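Ubiquinone biosynthesis protein UbiJ (Escherichia coli, PDB 6H6P) binds hydrophobic ubiquinone biosynthetic intermediates through its SCP2 domain and stabilises the Ubi complex, an accessory role needed for aerobic coenzyme Q synthesis. Local coordinates at the interface of chains A and B. Sequence-based numbering; all coordinates share one arbitrary frame. Chains: chain A/B, Ubiquinone biosynthesis protein UbiJ.

The interface of chains A and B. Residues chain A 41, 44-45, 64-65; chain B 62, 69, 71, 74.
A:Leu44 projects from the loop between helix 37-41 and strand 47-52 into a group of B:Val62, B:Leu71 and B:Trp74. A branched aliphatic chain suits this place because its two methyls and CB can reach different neighbours at once. Methyl CD2 meets both methyls of B:Val62, CG1 at 3.7 Å, with the two side chains crossing at about a right angle. The beta-branch of valine, its CG1 anti to the backbone N (chi1 -171°), lets strand 57-63 offer this pair of methyls together. The other tip, CD1, comes head-on to CD1 of B:Leu71 at 3.7 Å, and also lies 3.5 Å from the indole nitrogen NE1 of B:Trp74. Past the indole, A:Leu44 runs in the opposite direction, its CB 3.6 Å from CZ2 of the six-membered ring. Tryptophan combines this broad apolar surface with one N-H: NE1 donates to the backbone carbonyl O of A:Ser41 at 3.2 Å, nearly straight (162° at H). That oxygen sits at the ring's edge and in its plane, so the bond helps fix the turn of the indole. A phenylalanine at B:Trp74 would probably leave the A:Ser41 carbonyl without this donor and the flank of A:Leu44 less well covered.

Towards the other rim, the extended chain of A:Glu65 passes B:Leu71, its CG 3.7 Å from CD2; leucine's two methyls thus serve A:Leu44 and A:Glu65 separately, while glutamate's methylenes keep its carboxylate at the rim. The backbone N of A:Glu65 donates to carboxylate OD2 of B:Asp69 at 2.8 Å, arriving from above the carboxylate plane, 52° out of it. From strand 68-71 the short aspartate brings an acceptor to this loop amide, which probably suits it to the place. Carboxylate oxygens A:Glu65 OE2 and B:Asp69 OD1 stand 4.0 Å apart, near enough for like charges to be felt, which may raise the proton affinity of one of them.

The patch, with its two-fold twin, helps join two copies of UbiJ's SCP2-containing N-terminal part in the crystal. This is consistent with the protein's known self-binding, though the crystal alone does not show that this pairing forms within the Ubi complex.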
loop_
_atom_site.group_PDB
_atom_site.type_symbol
_atom_site.label_atom_id
_atom_site.label_comp_id
_atom_site.label_asym_id
_atom_site.label_seq_id
_atom_site.Cartn_x
_atom_site.Cartn_y
_atom_site.Cartn_z
ATOM N N SER A 41 -8.367 10.638 -9.598
ATOM C CA SER A 41 -9.495 9.849 -10.114
ATOM C C SER A 41 -9.732 9.972 -11.621
ATOM O O SER A 41 -10.384 9.115 -12.214
ATOM C CB SER A 41 -10.769 10.174 -9.345
ATOM O OG SER A 41 -11.208 11.504 -9.574
ATOM N N LEU A 44 -7.355 7.243 -13.153
ATOM C CA LEU A 44 -7.745 5.873 -12.834
ATOM C C LEU A 44 -7.782 4.909 -14.031
ATOM O O LEU A 44 -8.624 5.031 -14.931
ATOM C CB LEU A 44 -9.092 5.871 -12.105
ATOM C CG LEU A 44 -9.049 5.849 -10.592
ATOM C CD1 LEU A 44 -10.434 5.978 -10.024
ATOM C CD2 LEU A 44 -8.471 4.565 -10.096
ATOM N N GLY A 45 -6.856 3.949 -13.983
ATOM C CA GLY A 45 -6.684 2.892 -14.972
ATOM C C GLY A 45 -5.913 3.325 -16.202
ATOM O O GLY A 45 -5.903 2.605 -17.206
ATOM N N SER A 64 -3.599 4.246 -10.279
ATOM C CA SER A 64 -4.621 3.580 -9.475
ATOM C C SER A 64 -5.272 4.617 -8.545
ATOM O O SER A 64 -5.012 5.809 -8.692
ATOM C CB SER A 64 -4.017 2.426 -8.675
ATOM O OG SER A 64 -2.712 2.078 -9.112
ATOM N N GLU A 65 -6.150 4.178 -7.623
ATOM C CA GLU A 65 -6.845 5.061 -6.680
ATOM C C GLU A 65 -5.895 5.501 -5.551
ATOM O O GLU A 65 -5.902 6.664 -5.156
ATOM C CB GLU A 65 -8.109 4.364 -6.117
ATOM C CG GLU A 65 -8.837 5.105 -5.001
ATOM C CD GLU A 65 -9.749 4.314 -4.074
ATOM O OE1 GLU A 65 -10.725 4.915 -3.568
ATOM O OE2 GLU A 65 -9.489 3.110 -3.835
ATOM N N VAL B 62 -10.172 -1.548 -10.014
ATOM C CA VAL B 62 -9.042 -0.971 -10.754
ATOM C C VAL B 62 -7.796 -1.808 -10.425
ATOM O O VAL B 62 -7.448 -1.940 -9.254
ATOM C CB VAL B 62 -8.854 0.545 -10.467
ATOM C CG1 VAL B 62 -7.819 1.146 -11.412
ATOM C CG2 VAL B 62 -10.190 1.288 -10.579
ATOM N N ASP B 69 -8.006 -1.807 -6.450
ATOM C CA ASP B 69 -8.850 -0.802 -5.754
ATOM C C ASP B 69 -10.324 -1.080 -6.061
ATOM O O ASP B 69 -10.653 -1.375 -7.207
ATOM C CB ASP B 69 -8.476 0.642 -6.162
ATOM C CG ASP B 69 -6.994 0.955 -6.007
ATOM O OD1 ASP B 69 -6.435 0.708 -4.907
ATOM O OD2 ASP B 69 -6.399 1.456 -6.968
ATOM N N LEU B 71 -14.008 0.521 -5.820
ATOM C CA LEU B 71 -14.754 1.772 -5.700
ATOM C C LEU B 71 -16.249 1.531 -5.838
ATOM O O LEU B 71 -16.671 0.669 -6.607
ATOM C CB LEU B 71 -14.320 2.780 -6.788
ATOM C CG LEU B 71 -12.837 2.894 -7.131
ATOM C CD1 LEU B 71 -12.663 3.551 -8.435
ATOM C CD2 LEU B 71 -12.106 3.672 -6.121
ATOM N N TRP B 74 -17.810 5.551 -9.838
ATOM C CA TRP B 74 -16.858 6.026 -10.829
ATOM C C TRP B 74 -17.612 6.652 -11.973
ATOM O O TRP B 74 -18.567 6.063 -12.494
ATOM C CB TRP B 74 -15.817 4.981 -11.299
ATOM C CG TRP B 74 -14.583 5.618 -11.890
ATOM C CD1 TRP B 74 -13.899 6.696 -11.400
ATOM C CD2 TRP B 74 -13.896 5.221 -13.088
ATOM N NE1 TRP B 74 -12.864 7.028 -12.245
ATOM C CE2 TRP B 74 -12.831 6.131 -13.283
ATOM C CE3 TRP B 74 -14.067 4.170 -14.013
ATOM C CZ2 TRP B 74 -11.949 6.030 -14.370
ATOM C CZ3 TRP B 74 -13.193 4.073 -15.085
ATOM C CH2 TRP B 74 -12.135 4.980 -15.244
#